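PDB 4ETZ: PelD from Pseudomonas aeruginosa, which binds the second messenger cyclic di-GMP and acts as its effector in pellicle formation, this piece of the membrane protein comprising a GAF and a GGDEF domain. Local coordinates for residues Y188-T193 with L227-P232; S6-R11 with R210-Q215; G64-L69 with L120-Q125. All coordinates share one frame; numbering follows the deposited sequence.

Contact 1: Y188-T193 with L227-P232; sequences YAFELT and LLVLLP. With C2E (9,9'-[(2R,3R,3aS,5S,7aR,9R,10R,10aS,12S,14aR)-3,5,10,12-tetrahydroxy-5,12-dioxidooctahydro-2H,7H-difuro[3,2-d:3',2'-j][1,3,7,9,2,8]tetraoxadiphosphacyclododecine-2,9-diyl]bis(2-amino-1,9-dihydro-6H-purin-6-one)), chain C.
Tyr188 and Val229 form an antiparallel hydrogen-bonded pair, Tyr188 N donating a hydrogen bond to Val229 O at 2.7 Å and Val229 N answering to Tyr188 O at 2.8 Å. Both bonds are nearly straight. Two residues on, Phe190 N donates to Leu227 O at 2.9 Å, while the return bond from Leu227 N to Phe190 O, also 2.9 Å, is more bent (152° at the hydrogen). Ala189 and Leu228 make the non-hydrogen-bonded pair between them, where Leu228 CA adds a CH···O contact of 3.4 Å to Tyr188 O. These strands, at 163° to each other, are the two central ones of the four-stranded antiparallel sheet in the GGDEF domain.

Tyr188, Phe190, Leu227 and Val229 share one face of the sheet. Val229 CG1 stands anti to its backbone N (chi1 -176°), which leaves CG2 to meet Phe190 in the plane of the ring, 3.7 Å from Phe190 CE2 at its edge. The Tyr188 ring likewise offers its edge, at CE2, to Leu231 CD1. Helix 236-253 packs on this face through Tyr242, Leu243 and Leu246, and Tyr188 OH is hydrogen-bonded to Ser239 O of the same helix. On the reverse face, the methyl of Ala189 lies 3.7 Å from Leu228 CD1.

Past the last pair, Leu231 brings its branched side chain to cyclic di-GMP, with Leu231 CB 3.6 Å from the amino nitrogen N2 of one guanine. The contact is therefore held by main-chain hydrogen bonds and filled by apolar side chains; what it gives the ligand is a hydrocarbon surface, whereas Asp213 and Thr234 are among the residues that supply hydrogen bonds.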
loop_
_atom_site.group_PDB
_atom_site.type_symbol
_atom_site.label_atom_id
_atom_site.label_comp_id
_atom_site.label_asym_id
_atom_site.label_seq_id
_atom_site.Cartn_x
_atom_site.Cartn_y
_atom_site.Cartn_z
ATOM N N TYR A 188 -2.062 6.229 13.813
ATOM C CA TYR A 188 -2.023 6.482 15.247
ATOM C C TYR A 188 -0.617 6.794 15.656
ATOM O O TYR A 188 0.340 6.107 15.224
ATOM C CB TYR A 188 -2.418 5.235 16.019
ATOM C CG TYR A 188 -3.898 5.014 16.142
ATOM C CD1 TYR A 188 -4.663 5.729 17.087
ATOM C CD2 TYR A 188 -4.538 4.056 15.355
ATOM C CE1 TYR A 188 -6.047 5.486 17.235
ATOM C CE2 TYR A 188 -5.920 3.815 15.479
ATOM C CZ TYR A 188 -6.664 4.535 16.403
ATOM O OH TYR A 188 -8.006 4.268 16.519
ATOM N N ALA A 189 -0.490 7.759 16.545
ATOM C CA ALA A 189 0.740 7.978 17.263
ATOM C C ALA A 189 0.528 7.680 18.750
ATOM O O ALA A 189 -0.282 8.355 19.418
ATOM C CB ALA A 189 1.232 9.446 17.053
ATOM N N PHE A 190 1.261 6.692 19.268
ATOM C CA PHE A 190 1.314 6.433 20.700
ATOM C C PHE A 190 2.524 7.116 21.302
ATOM O O PHE A 190 3.677 6.726 21.033
ATOM C CB PHE A 190 1.285 4.925 20.997
ATOM C CG PHE A 190 0.112 4.235 20.398
ATOM C CD1 PHE A 190 -1.117 4.227 21.059
ATOM C CD2 PHE A 190 0.199 3.649 19.124
ATOM C CE1 PHE A 190 -2.248 3.622 20.476
ATOM C CE2 PHE A 190 -0.890 2.989 18.545
ATOM C CZ PHE A 190 -2.134 2.982 19.206
ATOM N N GLU A 191 2.267 8.140 22.105
ATOM C CA GLU A 191 3.332 8.845 22.770
ATOM C C GLU A 191 3.436 8.323 24.199
ATOM O O GLU A 191 2.476 8.381 24.972
ATOM C CB GLU A 191 3.100 10.371 22.764
ATOM C CG GLU A 191 4.248 11.161 23.467
ATOM C CD GLU A 191 3.938 12.653 23.722
ATOM O OE1 GLU A 191 2.769 13.072 23.602
ATOM O OE2 GLU A 191 4.872 13.414 24.068
ATOM N N LEU A 192 4.617 7.868 24.562
ATOM C CA LEU A 192 4.806 7.175 25.842
ATOM C C LEU A 192 5.442 8.161 26.855
ATOM O O LEU A 192 6.587 8.581 26.696
ATOM C CB LEU A 192 5.611 5.878 25.598
ATOM C CG LEU A 192 5.112 5.015 24.416
ATOM C CD1 LEU A 192 5.852 3.655 24.308
ATOM C CD2 LEU A 192 3.594 4.754 24.427
ATOM N N THR A 193 4.662 8.596 27.851
ATOM C CA THR A 193 5.080 9.704 28.700
ATOM C C THR A 193 5.674 9.242 30.016
ATOM O O THR A 193 6.242 10.051 30.743
ATOM C CB THR A 193 3.949 10.735 29.007
ATOM O OG1 THR A 193 3.011 10.155 29.918
ATOM C CG2 THR A 193 3.232 11.223 27.715
ATOM N N LEU A 227 5.548 5.513 19.180
ATOM C CA LEU A 227 5.305 4.501 18.200
ATOM C C LEU A 227 4.200 4.932 17.211
ATOM O O LEU A 227 3.035 5.036 17.611
ATOM C CB LEU A 227 4.916 3.194 18.899
ATOM C CG LEU A 227 4.805 2.053 17.858
ATOM C CD1 LEU A 227 6.201 1.451 17.597
ATOM C CD2 LEU A 227 3.837 0.999 18.320
ATOM N N LEU A 228 4.576 5.182 15.956
ATOM C CA LEU A 228 3.628 5.390 14.829
ATOM C C LEU A 228 3.112 4.113 14.261
ATOM O O LEU A 228 3.893 3.206 13.939
ATOM C CB LEU A 228 4.317 6.105 13.666
ATOM C CG LEU A 228 3.951 7.523 13.269
ATOM C CD1 LEU A 228 3.727 8.417 14.489
ATOM C CD2 LEU A 228 5.005 8.093 12.344
ATOM N N VAL A 229 1.799 4.034 14.111
ATOM C CA VAL A 229 1.170 2.900 13.493
ATOM C C VAL A 229 0.286 3.428 12.346
ATOM O O VAL A 229 -0.562 4.301 12.569
ATOM C CB VAL A 229 0.314 2.099 14.506
ATOM C CG1 VAL A 229 -0.269 0.831 13.862
ATOM C CG2 VAL A 229 1.145 1.691 15.800
ATOM N N LEU A 230 0.491 2.882 11.140
ATOM C CA LEU A 230 -0.356 3.177 9.977
ATOM C C LEU A 230 -1.203 1.972 9.702
ATOM O O LEU A 230 -0.670 0.863 9.628
ATOM C CB LEU A 230 0.499 3.483 8.754
ATOM C CG LEU A 230 -0.280 3.607 7.418
ATOM C CD1 LEU A 230 -1.160 4.888 7.428
ATOM C CD2 LEU A 230 0.727 3.635 6.235
ATOM N N LEU A 231 -2.514 2.169 9.584
ATOM C CA LEU A 231 -3.470 1.123 9.263
ATOM C C LEU A 231 -3.989 1.349 7.809
ATOM O O LEU A 231 -5.018 2.015 7.615
ATOM C CB LEU A 231 -4.673 1.122 10.249
ATOM C CG LEU A 231 -4.523 1.135 11.800
ATOM C CD1 LEU A 231 -5.875 0.804 12.483
ATOM C CD2 LEU A 231 -3.502 0.186 12.239
ATOM N N PRO A 232 -3.282 0.780 6.792
ATOM C CA PRO A 232 -3.729 0.926 5.392
ATOM C C PRO A 232 -5.089 0.347 5.187
ATOM O O PRO A 232 -5.427 -0.657 5.800
ATOM C CB PRO A 232 -2.694 0.075 4.581
ATOM C CG PRO A 232 -1.515 -0.017 5.456
ATOM C CD PRO A 232 -1.993 0.046 6.887
HETATM P P1 C2E C . -10.912 -8.564 15.940
HETATM O O2P C2E C . -11.721 -8.440 17.215
HETATM O O1P C2E C . -9.435 -8.853 16.059
HETATM O "O5'" C2E C . -11.020 -7.287 15.019
HETATM C "C5'" C2E C . -12.267 -6.677 14.658
HETATM C "C4'" C2E C . -12.031 -5.603 13.597
HETATM O "O4'" C2E C . -11.137 -4.628 14.111
HETATM C "C3'" C2E C . -11.303 -6.094 12.343
HETATM O "O3'" C2E C . -12.144 -6.664 11.354
HETATM C "C2'" C2E C . -10.578 -4.886 11.804
HETATM O "O2'" C2E C . -11.408 -4.147 10.904
HETATM C "C1'" C2E C . -10.276 -4.109 13.066
HETATM N N9 C2E C . -8.874 -4.404 13.483
HETATM C C8 C2E C . -8.563 -5.124 14.567
HETATM N N7 C2E C . -7.246 -5.218 14.760
HETATM C C5 C2E C . -6.657 -4.548 13.739
HETATM C C6 C2E C . -5.274 -4.253 13.305
HETATM O O6 C2E C . -4.175 -4.685 13.989
HETATM N N1 C2E C . -5.112 -3.503 12.181
HETATM C C2 C2E C . -6.154 -3.040 11.418
HETATM N N2 C2E C . -5.873 -2.314 10.318
HETATM N N3 C2E C . -7.445 -3.259 11.765
HETATM C C4 C2E C . -7.743 -4.002 12.888
HETATM P P11 C2E C . -11.578 -7.828 10.394
HETATM O O21 C2E C . -12.682 -8.112 9.408
HETATM O O11 C2E C . -10.232 -7.442 9.831
HETATM O O5A C2E C . -11.441 -9.059 11.387
HETATM C C5A C2E C . -12.576 -9.676 11.958
HETATM C C4A C2E C . -12.049 -10.743 12.884
HETATM O O4A C2E C . -11.259 -11.634 12.101
HETATM C C3A C2E C . -11.061 -10.214 13.896
HETATM O O3A C2E C . -11.646 -9.718 15.084
HETATM C C2A C2E C . -10.202 -11.410 14.209
HETATM O O2A C2E C . -10.815 -12.291 15.138
HETATM C C1A C2E C . -10.145 -12.108 12.876
HETATM N N91 C2E C . -8.897 -11.685 12.218
HETATM C C81 C2E C . -8.818 -10.774 11.227
HETATM N N71 C2E C . -7.528 -10.608 10.835
HETATM C C51 C2E C . -6.781 -11.411 11.613
HETATM C C61 C2E C . -5.346 -11.708 11.712
HETATM O O61 C2E C . -4.510 -11.080 10.868
HETATM N N11 C2E C . -4.905 -12.563 12.637
HETATM C C21 C2E C . -5.786 -13.190 13.467
HETATM N N21 C2E C . -5.303 -14.067 14.378
HETATM N N31 C2E C . -7.125 -12.961 13.413
HETATM C C41 C2E C . -7.668 -12.105 12.523
#

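Contact 2: S6-R11 with R210-Q215. With C2E (9,9'-[(2R,3R,3aS,5S,7aR,9R,10R,10aS,12S,14aR)-3,5,10,12-tetrahydroxy-5,12-dioxidooctahydro-2H,7H-difuro[3,2-d:3',2'-j][1,3,7,9,2,8]tetraoxadiphosphacyclododecine-2,9-diyl]bis(2-amino-1,9-dihydro-6H-purin-6-one)), chain C.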
loop_
_atom_site.group_PDB
_atom_site.type_symbol
_atom_site.label_atom_id
_atom_site.label_comp_id
_atom_site.label_asym_id
_atom_site.label_seq_id
_atom_site.Cartn_x
_atom_site.Cartn_y
_atom_site.Cartn_z
ATOM N N SER A 6 -5.539 -10.398 -0.500
ATOM C CA SER A 6 -4.882 -10.655 -1.776
ATOM C C SER A 6 -3.451 -10.056 -1.754
ATOM O O SER A 6 -2.484 -10.701 -2.164
ATOM C CB SER A 6 -5.693 -10.033 -2.932
ATOM O OG SER A 6 -6.842 -10.807 -3.191
ATOM N N LEU A 7 -3.336 -8.840 -1.241
ATOM C CA LEU A 7 -2.044 -8.169 -1.187
ATOM C C LEU A 7 -1.057 -8.834 -0.209
ATOM O O LEU A 7 0.125 -8.975 -0.522
ATOM C CB LEU A 7 -2.221 -6.681 -0.883
ATOM C CG LEU A 7 -2.792 -5.847 -2.042
ATOM C CD1 LEU A 7 -3.247 -4.478 -1.578
ATOM C CD2 LEU A 7 -1.783 -5.732 -3.186
ATOM N N LEU A 8 -1.552 -9.279 0.944
ATOM C CA LEU A 8 -0.730 -10.021 1.922
ATOM C C LEU A 8 -0.234 -11.334 1.373
ATOM O O LEU A 8 0.911 -11.694 1.622
ATOM C CB LEU A 8 -1.505 -10.277 3.211
ATOM C CG LEU A 8 -1.718 -9.000 3.999
ATOM C CD1 LEU A 8 -2.831 -9.216 5.014
ATOM C CD2 LEU A 8 -0.429 -8.639 4.669
ATOM N N GLY A 9 -1.114 -12.070 0.676
ATOM C CA GLY A 9 -0.709 -13.261 -0.089
ATOM C C GLY A 9 0.447 -13.002 -1.047
ATOM O O GLY A 9 1.478 -13.699 -1.018
ATOM N N LEU A 10 0.291 -11.985 -1.884
ATOM C CA LEU A 10 1.355 -11.602 -2.813
ATOM C C LEU A 10 2.630 -11.238 -2.046
ATOM O O LEU A 10 3.733 -11.678 -2.417
ATOM C CB LEU A 10 0.921 -10.454 -3.724
ATOM C CG LEU A 10 1.905 -10.100 -4.851
ATOM C CD1 LEU A 10 2.280 -11.293 -5.739
ATOM C CD2 LEU A 10 1.350 -8.947 -5.724
ATOM N N ARG A 11 2.477 -10.437 -0.996
ATOM C CA ARG A 11 3.622 -9.980 -0.250
ATOM C C ARG A 11 4.388 -11.183 0.296
ATOM O O ARG A 11 5.616 -11.198 0.244
ATOM C CB ARG A 11 3.250 -8.985 0.866
ATOM C CG ARG A 11 4.483 -8.488 1.678
ATOM C CD ARG A 11 4.110 -7.371 2.652
ATOM N NE ARG A 11 3.472 -7.923 3.839
ATOM C CZ ARG A 11 3.051 -7.223 4.894
ATOM N NH1 ARG A 11 3.141 -5.899 4.914
ATOM N NH2 ARG A 11 2.540 -7.868 5.934
ATOM N N ARG A 210 -0.318 -6.296 12.753
ATOM C CA ARG A 210 -1.132 -7.266 12.029
ATOM C C ARG A 210 -1.217 -6.905 10.532
ATOM O O ARG A 210 -1.394 -5.745 10.195
ATOM C CB ARG A 210 -2.558 -7.272 12.606
ATOM C CG ARG A 210 -3.435 -8.425 12.102
ATOM C CD ARG A 210 -4.829 -8.424 12.736
ATOM N NE ARG A 210 -4.889 -9.197 13.975
ATOM C CZ ARG A 210 -6.007 -9.417 14.663
ATOM N NH1 ARG A 210 -7.192 -8.943 14.233
ATOM N NH2 ARG A 210 -5.950 -10.137 15.766
ATOM N N GLY A 211 -1.110 -7.900 9.642
ATOM C CA GLY A 211 -1.454 -7.672 8.222
ATOM C C GLY A 211 -0.572 -6.624 7.561
ATOM O O GLY A 211 0.644 -6.637 7.717
ATOM N N LEU A 212 -1.187 -5.722 6.818
ATOM C CA LEU A 212 -0.463 -4.611 6.157
ATOM C C LEU A 212 -0.093 -3.429 7.045
ATOM O O LEU A 212 0.550 -2.479 6.576
ATOM C CB LEU A 212 -1.263 -4.078 4.965
ATOM C CG LEU A 212 -1.075 -4.471 3.490
ATOM C CD1 LEU A 212 -0.075 -5.600 3.065
ATOM C CD2 LEU A 212 -2.453 -4.648 2.877
ATOM N N ASP A 213 -0.494 -3.447 8.314
ATOM C CA ASP A 213 -0.056 -2.375 9.218
ATOM C C ASP A 213 1.443 -2.262 9.311
ATOM O O ASP A 213 2.154 -3.280 9.367
ATOM C CB ASP A 213 -0.676 -2.570 10.613
ATOM C CG ASP A 213 -2.180 -2.551 10.572
ATOM O OD1 ASP A 213 -2.783 -2.285 9.488
ATOM O OD2 ASP A 213 -2.775 -2.829 11.632
ATOM N N VAL A 214 1.943 -1.034 9.293
ATOM C CA VAL A 214 3.373 -0.818 9.479
ATOM C C VAL A 214 3.605 0.123 10.654
ATOM O O VAL A 214 2.741 0.938 10.975
ATOM C CB VAL A 214 4.086 -0.272 8.220
ATOM C CG1 VAL A 214 4.288 -1.429 7.167
ATOM C CG2 VAL A 214 3.316 0.879 7.638
ATOM N N GLN A 215 4.783 0.005 11.261
ATOM C CA GLN A 215 5.103 0.742 12.465
ATOM C C GLN A 215 6.448 1.432 12.362
ATOM O O GLN A 215 7.369 0.988 11.668
ATOM C CB GLN A 215 5.092 -0.174 13.697
ATOM C CG GLN A 215 3.777 -0.924 13.969
ATOM C CD GLN A 215 3.803 -1.699 15.271
ATOM O OE1 GLN A 215 4.868 -1.905 15.841
ATOM N NE2 GLN A 215 2.617 -2.119 15.761
HETATM P P1 C2E C . -10.912 -8.564 15.940
HETATM O O2P C2E C . -11.721 -8.440 17.215
HETATM O O1P C2E C . -9.435 -8.853 16.059
HETATM O "O5'" C2E C . -11.020 -7.287 15.019
HETATM C "C5'" C2E C . -12.267 -6.677 14.658
HETATM C "C4'" C2E C . -12.031 -5.603 13.597
HETATM O "O4'" C2E C . -11.137 -4.628 14.111
HETATM C "C3'" C2E C . -11.303 -6.094 12.343
HETATM O "O3'" C2E C . -12.144 -6.664 11.354
HETATM C "C2'" C2E C . -10.578 -4.886 11.804
HETATM O "O2'" C2E C . -11.408 -4.147 10.904
HETATM C "C1'" C2E C . -10.276 -4.109 13.066
HETATM N N9 C2E C . -8.874 -4.404 13.483
HETATM C C8 C2E C . -8.563 -5.124 14.567
HETATM N N7 C2E C . -7.246 -5.218 14.760
HETATM C C5 C2E C . -6.657 -4.548 13.739
HETATM C C6 C2E C . -5.274 -4.253 13.305
HETATM O O6 C2E C . -4.175 -4.685 13.989
HETATM N N1 C2E C . -5.112 -3.503 12.181
HETATM C C2 C2E C . -6.154 -3.040 11.418
HETATM N N2 C2E C . -5.873 -2.314 10.318
HETATM N N3 C2E C . -7.445 -3.259 11.765
HETATM C C4 C2E C . -7.743 -4.002 12.888
HETATM P P11 C2E C . -11.578 -7.828 10.394
HETATM O O21 C2E C . -12.682 -8.112 9.408
HETATM O O11 C2E C . -10.232 -7.442 9.831
HETATM O O5A C2E C . -11.441 -9.059 11.387
HETATM C C5A C2E C . -12.576 -9.676 11.958
HETATM C C4A C2E C . -12.049 -10.743 12.884
HETATM O O4A C2E C . -11.259 -11.634 12.101
HETATM C C3A C2E C . -11.061 -10.214 13.896
HETATM O O3A C2E C . -11.646 -9.718 15.084
HETATM C C2A C2E C . -10.202 -11.410 14.209
HETATM O O2A C2E C . -10.815 -12.291 15.138
HETATM C C1A C2E C . -10.145 -12.108 12.876
HETATM N N91 C2E C . -8.897 -11.685 12.218
HETATM C C81 C2E C . -8.818 -10.774 11.227
HETATM N N71 C2E C . -7.528 -10.608 10.835
HETATM C C51 C2E C . -6.781 -11.411 11.613
HETATM C C61 C2E C . -5.346 -11.708 11.712
HETATM O O61 C2E C . -4.510 -11.080 10.868
HETATM N N11 C2E C . -4.905 -12.563 12.637
HETATM C C21 C2E C . -5.786 -13.190 13.467
HETATM N N21 C2E C . -5.303 -14.067 14.378
HETATM N N31 C2E C . -7.125 -12.961 13.413
HETATM C C41 C2E C . -7.668 -12.105 12.523
HETATM O O HOH W 1 3.211 -4.915 7.445
#
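Leu7 and Leu8 of helix 2-16 press against Leu212 in the type II' turn that runs from Arg210 to Asp213. This turn carries the sequence Arg-Gly-Leu-Asp, an RxxD motif like that of the inhibitory site in diguanylate cyclases. Leu7 CB stands 4.3 Å from Leu212 CD2, and the same side chain packs on Leu142, His145 and Leu149 of helix 133-151. Leu8 makes the closer contact. Its CD2 comes tightly against Leu212 CD1, at 3.5 Å, and its CD1 rests 3.8 Å from CA of Gly211, whose positive phi suits the turn.

One helical turn on from Leu7, Arg11 supplies the polar half. Its chain runs extended and then bends at chi3 (79°), laying one guanidinium face against the Leu212 CD1 methyl while the edge reaches the turn. There Arg11 NH2 donates to Gly211 O at 2.9 Å, approaching from above the carbonyl plane, 54° out of it, so the bond is not on a lone pair. A water accepts from Arg11 NH1 at 2.7 Å and donates to both Gly211 O and Asp213 O, tying the guanidinium to two carbonyls of the loop. Tyr170 OH is a further partner of NH1.

The same turn carries two charged residues that bind cyclic di-GMP, Arg210 and Asp213. Asp213 meets the Watson-Crick edge of one guanine with both carboxylate oxygens: OD1 accepts from ligand N2 at 3.2 Å, and OD2 lies 2.5 Å from ligand N1, so short that its exact length is doubtful. Arg210 lays a guanidinium face over the other guanine, near its C51, and its NH1 bonds in plane to phosphate oxygen O1P at 2.9 Å.

Contact 3: G64-L69 with L120-Q125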
loop_
_atom_site.group_PDB
_atom_site.type_symbol
_atom_site.label_atom_id
_atom_site.label_comp_id
_atom_site.label_asym_id
_atom_site.label_seq_id
_atom_site.Cartn_x
_atom_site.Cartn_y
_atom_site.Cartn_z
ATOM N N GLY A 64 -6.265 -16.357 -21.444
ATOM C CA GLY A 64 -6.998 -16.650 -22.660
ATOM C C GLY A 64 -6.085 -16.473 -23.846
ATOM O O GLY A 64 -4.851 -16.524 -23.720
ATOM N N GLU A 65 -6.698 -16.214 -24.988
ATOM C CA GLU A 65 -5.983 -16.149 -26.240
ATOM C C GLU A 65 -5.649 -14.718 -26.601
ATOM O O GLU A 65 -6.260 -14.098 -27.480
ATOM C CB GLU A 65 -6.757 -16.872 -27.348
ATOM C CG GLU A 65 -6.624 -18.403 -27.268
ATOM C CD GLU A 65 -7.576 -19.032 -26.268
ATOM O OE1 GLU A 65 -8.802 -18.997 -26.522
ATOM O OE2 GLU A 65 -7.101 -19.586 -25.240
ATOM N N MET A 66 -4.661 -14.198 -25.885
ATOM C CA MET A 66 -4.223 -12.825 -26.042
ATOM C C MET A 66 -3.424 -12.721 -27.316
ATOM O O MET A 66 -2.478 -13.469 -27.471
ATOM C CB MET A 66 -3.320 -12.455 -24.873
ATOM C CG MET A 66 -2.858 -11.022 -24.914
ATOM S SD MET A 66 -4.237 -9.880 -24.637
ATOM C CE MET A 66 -3.369 -8.359 -24.937
ATOM N N PRO A 67 -3.785 -11.783 -28.219
ATOM C CA PRO A 67 -2.999 -11.517 -29.433
ATOM C C PRO A 67 -1.716 -10.743 -29.165
ATOM O O PRO A 67 -1.544 -10.198 -28.069
ATOM C CB PRO A 67 -3.941 -10.644 -30.268
ATOM C CG PRO A 67 -4.810 -9.969 -29.260
ATOM C CD PRO A 67 -5.065 -11.048 -28.246
ATOM N N ALA A 68 -0.839 -10.674 -30.164
ATOM C CA ALA A 68 0.416 -9.946 -30.047
ATOM C C ALA A 68 0.169 -8.481 -29.725
ATOM O O ALA A 68 -0.813 -7.883 -30.185
ATOM C CB ALA A 68 1.252 -10.076 -31.325
ATOM N N LEU A 69 1.074 -7.913 -28.933
ATOM C CA LEU A 69 0.896 -6.575 -28.379
ATOM C C LEU A 69 1.355 -5.475 -29.325
ATOM O O LEU A 69 2.541 -5.313 -29.610
ATOM C CB LEU A 69 1.594 -6.440 -27.016
ATOM C CG LEU A 69 1.312 -5.243 -26.091
ATOM C CD1 LEU A 69 2.250 -4.068 -26.349
ATOM C CD2 LEU A 69 -0.152 -4.814 -26.095
ATOM N N LEU A 120 2.726 -3.324 -17.390
ATOM C CA LEU A 120 1.504 -2.933 -18.089
ATOM C C LEU A 120 0.564 -4.105 -18.148
ATOM O O LEU A 120 0.959 -5.170 -18.641
ATOM C CB LEU A 120 1.900 -2.614 -19.543
ATOM C CG LEU A 120 1.046 -1.790 -20.507
ATOM C CD1 LEU A 120 0.829 -2.603 -21.743
ATOM C CD2 LEU A 120 -0.245 -1.314 -19.939
ATOM N N LEU A 121 -0.676 -3.933 -17.665
ATOM C CA LEU A 121 -1.747 -4.880 -17.966
ATOM C C LEU A 121 -2.535 -4.416 -19.206
ATOM O O LEU A 121 -3.105 -3.334 -19.201
ATOM C CB LEU A 121 -2.699 -5.014 -16.764
ATOM C CG LEU A 121 -3.956 -5.884 -16.988
ATOM C CD1 LEU A 121 -3.694 -7.410 -16.961
ATOM C CD2 LEU A 121 -5.024 -5.530 -15.958
ATOM N N ALA A 122 -2.582 -5.218 -20.262
ATOM C CA ALA A 122 -3.383 -4.850 -21.445
ATOM C C ALA A 122 -4.582 -5.772 -21.571
ATOM O O ALA A 122 -4.399 -6.972 -21.686
ATOM C CB ALA A 122 -2.583 -4.932 -22.677
ATOM N N VAL A 123 -5.786 -5.217 -21.601
ATOM C CA VAL A 123 -6.984 -6.055 -21.566
ATOM C C VAL A 123 -7.616 -6.094 -22.968
ATOM O O VAL A 123 -7.961 -5.056 -23.537
ATOM C CB VAL A 123 -7.968 -5.575 -20.511
ATOM C CG1 VAL A 123 -9.244 -6.422 -20.552
ATOM C CG2 VAL A 123 -7.313 -5.663 -19.111
ATOM N N GLU A 124 -7.713 -7.296 -23.522
ATOM C CA GLU A 124 -8.373 -7.520 -24.820
ATOM C C GLU A 124 -9.878 -7.597 -24.624
ATOM O O GLU A 124 -10.645 -6.982 -25.369
ATOM C CB GLU A 124 -7.881 -8.840 -25.452
ATOM C CG GLU A 124 -8.674 -9.312 -26.676
ATOM C CD GLU A 124 -8.296 -8.546 -27.902
ATOM O OE1 GLU A 124 -7.258 -7.871 -27.847
ATOM O OE2 GLU A 124 -9.016 -8.617 -28.920
ATOM N N GLN A 125 -10.295 -8.359 -23.627
ATOM C CA GLN A 125 -11.706 -8.672 -23.443
ATOM C C GLN A 125 -12.009 -8.832 -21.970
ATOM O O GLN A 125 -11.277 -9.503 -21.234
ATOM C CB GLN A 125 -12.118 -9.950 -24.244
ATOM C CG GLN A 125 -13.335 -10.726 -23.665
ATOM C CD GLN A 125 -13.745 -11.973 -24.494
ATOM O OE1 GLN A 125 -13.607 -12.001 -25.715
ATOM N NE2 GLN A 125 -14.269 -12.994 -23.811
#
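Met66 and Leu69 converge on Ala122, bringing the loop after strand 61-63 over the antiparallel sheet of the GAF domain. Strand 43-48 lies between 61-63 and 117-123 in that sheet, so the loop passes across it, with Met66 and Leu69 both touching Tyr47 on the way. The well-packed part is apolar. Met66 leaves the backbone with CG anti to N and then bends at chi2 (68°), which turns its thioether toward the strand: the terminal methyl CE lies 4.2 Å from Ala122 CB and 3.7 Å from Ala122 O. Leu69 comes to the same small methyl by its CD2, 4.2 Å from Ala122 CB. Two larger side chains thus share one alanine, whose CB points at the loop. Met66 SD lies 3.9 Å from Glu124 CB, where these two side chains cross.

The other end is more open to solvent, though one close contact persists there. Glu65, exposed, is the centre of an inverse gamma turn closed by a weak bond from Met66 N to Gly64 O, and Pro67 is exposed as well. On the strand side, Glu124 and Gln125 form a classic beta bulge against Ile43, and the backbone changes direction at Glu124. No hydrogen bond joins the loop to the strand, so the two meet through van der Waals contact alone. The contact also covers a polar atom without satisfying it, since Glu124 OE1 has no hydrogen-bonding partner in the model. A bend at chi2 (78°) brings that carboxylate to the CG-CD edge of the proline ring, where Glu124 OE1 sits 3.5 Å from Pro67 CG.

How the contacts relate
Contact 3 belongs to the GAF domain, whereas contact 1 lies in the GGDEF domain, and their centres are about 44 Å apart on opposite sides of the chain's centre. Contact 2 lies between, joining the N-terminal helix 2-16 to the GGDEF domain and enclosing contact 3 within its long loop; its centre is about 18 Å from that of contact 1 and about 29 Å from that of contact 3. Contacts 1 and 2 alternate along the chain and share a sheet, where strands 214-219 and 225-231 are neighbours; Leu230 N probably hydrogen-bonds to Val214 O. Both touch cyclic di-GMP, so sheet, turn and N-terminal helix meet at one site, while contact 3 is remote from it.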